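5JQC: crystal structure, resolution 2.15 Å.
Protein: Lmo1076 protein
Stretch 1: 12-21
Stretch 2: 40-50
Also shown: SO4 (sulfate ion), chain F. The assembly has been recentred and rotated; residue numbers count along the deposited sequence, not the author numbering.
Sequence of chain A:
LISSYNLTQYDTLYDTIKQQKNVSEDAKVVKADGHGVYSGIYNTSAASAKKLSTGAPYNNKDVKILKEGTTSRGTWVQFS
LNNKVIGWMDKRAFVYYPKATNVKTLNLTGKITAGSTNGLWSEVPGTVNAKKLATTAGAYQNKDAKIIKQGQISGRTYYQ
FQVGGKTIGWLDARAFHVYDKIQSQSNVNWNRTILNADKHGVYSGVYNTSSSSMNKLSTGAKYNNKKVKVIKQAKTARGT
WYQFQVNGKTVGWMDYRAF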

# COMPACT_ATOMS: atom_id res chain seq x y z
N THR A 12 -33.23 28.30 -29.07
CA THR A 12 -32.00 29.05 -28.77
C THR A 12 -32.10 29.74 -27.39
O THR A 12 -31.18 30.45 -26.95
CB THR A 12 -31.67 30.11 -29.87
OG1 THR A 12 -31.84 29.53 -31.17
CG2 THR A 12 -30.23 30.63 -29.76
N LEU A 13 -33.24 29.54 -26.72
CA LEU A 13 -33.34 29.99 -25.34
C LEU A 13 -32.44 29.15 -24.44
O LEU A 13 -31.72 29.69 -23.59
CB LEU A 13 -34.79 29.94 -24.86
N TYR A 14 -32.47 27.83 -24.64
CA TYR A 14 -31.69 26.85 -23.88
C TYR A 14 -30.63 26.21 -24.76
O TYR A 14 -30.76 26.15 -25.99
CB TYR A 14 -32.60 25.76 -23.30
CG TYR A 14 -33.74 26.36 -22.53
CD1 TYR A 14 -33.50 27.05 -21.35
CD2 TYR A 14 -35.06 26.26 -23.00
CE1 TYR A 14 -34.52 27.61 -20.63
CE2 TYR A 14 -36.09 26.83 -22.28
CZ TYR A 14 -35.81 27.50 -21.09
OH TYR A 14 -36.81 28.08 -20.33
N ASP A 15 -29.59 25.69 -24.10
CA ASP A 15 -28.46 25.01 -24.71
C ASP A 15 -28.67 23.50 -24.77
O ASP A 15 -29.14 22.89 -23.82
CB ASP A 15 -27.18 25.30 -23.92
CG ASP A 15 -26.90 26.79 -23.79
OD1 ASP A 15 -26.81 27.49 -24.83
OD2 ASP A 15 -26.75 27.24 -22.64
N THR A 16 -28.25 22.91 -25.89
CA THR A 16 -28.30 21.46 -26.06
C THR A 16 -27.27 20.77 -25.18
O THR A 16 -26.13 21.22 -25.06
CB THR A 16 -28.03 21.09 -27.51
OG1 THR A 16 -28.97 21.75 -28.35
CG2 THR A 16 -28.16 19.56 -27.70
N ILE A 17 -27.69 19.65 -24.58
CA ILE A 17 -26.77 18.75 -23.88
C ILE A 17 -26.07 17.90 -24.93
O ILE A 17 -26.69 17.07 -25.60
CB ILE A 17 -27.51 17.87 -22.86
CG1 ILE A 17 -28.28 18.74 -21.86
CG2 ILE A 17 -26.52 16.98 -22.08
CD1 ILE A 17 -29.05 17.98 -20.84
N LYS A 18 -24.76 18.11 -25.09
CA LYS A 18 -24.03 17.47 -26.18
C LYS A 18 -23.48 16.10 -25.80
O LYS A 18 -23.26 15.25 -26.67
CB LYS A 18 -22.87 18.37 -26.61
CG LYS A 18 -23.30 19.78 -27.06
CD LYS A 18 -22.07 20.67 -27.34
CE LYS A 18 -22.46 21.91 -28.11
NZ LYS A 18 -21.30 22.74 -28.52
N GLN A 19 -23.18 15.90 -24.51
CA GLN A 19 -22.61 14.67 -23.97
C GLN A 19 -23.03 14.52 -22.52
O GLN A 19 -23.15 15.49 -21.78
CB GLN A 19 -21.08 14.64 -24.01
CG GLN A 19 -20.45 14.94 -25.37
CD GLN A 19 -18.95 14.85 -25.30
OE1 GLN A 19 -18.39 14.46 -24.27
NE2 GLN A 19 -18.29 15.21 -26.40
N GLN A 20 -23.24 13.27 -22.12
CA GLN A 20 -23.54 13.02 -20.72
C GLN A 20 -22.98 11.66 -20.33
O GLN A 20 -22.98 10.74 -21.15
CB GLN A 20 -25.05 13.08 -20.48
CG GLN A 20 -25.45 13.12 -19.02
CD GLN A 20 -26.93 13.40 -18.92
OE1 GLN A 20 -27.60 13.55 -19.94
NE2 GLN A 20 -27.45 13.49 -17.69
N LYS A 21 -22.50 11.54 -19.10
CA LYS A 21 -22.03 10.23 -18.66
C LYS A 21 -22.08 10.15 -17.15
O LYS A 21 -21.87 11.14 -16.45
CB LYS A 21 -20.61 9.94 -19.15
CG LYS A 21 -19.55 10.84 -18.55
CD LYS A 21 -18.18 10.45 -19.05
CE LYS A 21 -17.18 11.59 -18.87
NZ LYS A 21 -15.78 11.14 -19.17
N GLY A 40 -30.53 20.92 -12.95
CA GLY A 40 -30.02 20.18 -14.08
C GLY A 40 -28.80 20.86 -14.65
O GLY A 40 -28.38 21.90 -14.14
N ILE A 41 -28.22 20.28 -15.70
CA ILE A 41 -27.15 20.94 -16.43
C ILE A 41 -27.62 22.34 -16.80
O ILE A 41 -28.71 22.51 -17.36
CB ILE A 41 -26.78 20.12 -17.67
CG1 ILE A 41 -26.30 18.73 -17.27
CG2 ILE A 41 -25.71 20.83 -18.48
CD1 ILE A 41 -26.32 17.73 -18.42
N TYR A 42 -26.79 23.34 -16.50
CA TYR A 42 -27.21 24.73 -16.59
C TYR A 42 -27.81 25.08 -17.95
O TYR A 42 -27.29 24.70 -19.01
CB TYR A 42 -26.04 25.64 -16.29
CG TYR A 42 -26.32 27.10 -16.51
CD1 TYR A 42 -27.23 27.78 -15.71
CD2 TYR A 42 -25.66 27.82 -17.50
CE1 TYR A 42 -27.48 29.13 -15.89
CE2 TYR A 42 -25.89 29.17 -17.70
CZ TYR A 42 -26.81 29.82 -16.88
OH TYR A 42 -27.05 31.17 -17.07
N ASN A 43 -28.95 25.78 -17.91
CA ASN A 43 -29.56 26.41 -19.08
C ASN A 43 -29.94 25.40 -20.16
O ASN A 43 -29.87 25.68 -21.36
CB ASN A 43 -28.67 27.51 -19.66
CG ASN A 43 -29.43 28.42 -20.60
OD1 ASN A 43 -30.61 28.69 -20.38
ND2 ASN A 43 -28.78 28.86 -21.68
N THR A 44 -30.37 24.21 -19.73
CA THR A 44 -30.90 23.20 -20.63
C THR A 44 -32.42 23.11 -20.59
O THR A 44 -33.02 22.51 -21.49
CB THR A 44 -30.29 21.84 -20.30
OG1 THR A 44 -30.53 21.54 -18.92
CG2 THR A 44 -28.78 21.89 -20.52
N SER A 45 -33.05 23.71 -19.58
CA SER A 45 -34.51 23.80 -19.47
C SER A 45 -34.84 25.01 -18.61
O SER A 45 -33.96 25.68 -18.06
CB SER A 45 -35.11 22.52 -18.87
OG SER A 45 -34.66 22.37 -17.53
N ALA A 46 -36.14 25.28 -18.49
CA ALA A 46 -36.60 26.33 -17.58
C ALA A 46 -36.15 26.04 -16.15
O ALA A 46 -35.66 26.94 -15.45
CB ALA A 46 -38.12 26.46 -17.66
N ALA A 47 -36.28 24.79 -15.71
CA ALA A 47 -35.87 24.43 -14.36
C ALA A 47 -34.37 24.62 -14.16
O ALA A 47 -33.93 25.09 -13.11
CB ALA A 47 -36.29 22.99 -14.05
N SER A 48 -33.58 24.28 -15.18
CA SER A 48 -32.12 24.37 -15.09
C SER A 48 -31.59 25.77 -15.32
O SER A 48 -30.36 25.95 -15.35
CB SER A 48 -31.48 23.40 -16.08
OG SER A 48 -31.52 23.92 -17.39
N ALA A 49 -32.45 26.77 -15.50
CA ALA A 49 -32.00 28.13 -15.74
C ALA A 49 -31.97 28.99 -14.48
O ALA A 49 -31.15 29.91 -14.39
CB ALA A 49 -32.88 28.79 -16.80
N LYS A 50 -32.85 28.70 -13.52
CA LYS A 50 -32.91 29.42 -12.26
C LYS A 50 -31.93 28.80 -11.28
O LYS A 50 -31.95 27.59 -11.04
CB LYS A 50 -34.32 29.39 -11.68
S SO4 F . -19.68 20.08 -31.36
O1 SO4 F . -18.76 19.00 -31.01
O2 SO4 F . -21.05 19.59 -31.52
O3 SO4 F . -19.70 21.07 -30.28
O4 SO4 F . -19.25 20.63 -32.64
O HOH W 1 -25.20 25.59 -20.80
O HOH W 2 -31.60 21.45 -23.64

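Tyr14, Asn43 and the neighbouring Asp15 and Thr44 account for most of the 473 Å² buried between the stretches. Asn43 sits in the type II turn from Ile41 to Thr44, with phi/psi of 61/36°, a left-handed conformation that asparagine tolerates well. Asn43 O accepts a hydrogen bond from Asp15 N at 2.8 Å, nearly linear with an N-H...O angle of 168°. Its side chain, chi1 t, returns the contact: Asn43 ND2 donates to Asp15 OD2 at 2.8 Å and 140°. Both CA-to-CB bonds run sideways, yet both side-chain ends come nearer, so amide and carboxylate meet.

Two waters extend this polar link. Water 1 donates to Asp15 OD2 and Tyr42 O, each at 2.9 Å; water 2 donates to Asp15 O at 2.9 Å and Thr44 O at 2.8 Å.

Tyr14, chi1 m, covers the largest area, 94 Å²; its side chain touches residues from Asn43 to Ala49. Ser45 C lies over one face, while Asn43 OD1 and Ala49 CB approach the edge. Tyr14 OH lies 3.4 Å from Ala46 CB, and the methyl group offers the phenol an apolar surface (Tyr14 CZ to Ala46 CB, 4.3 Å).

Thr44 OG1 donates to Ile41 O at 2.6 Å, while Thr44 CG2 packs against Ile17 CG1 at 3.5 Å. Ile17 CD1 meets Ile41 CD1 at 3.7 Å, an apolar contact suited to branched aliphatic side chains.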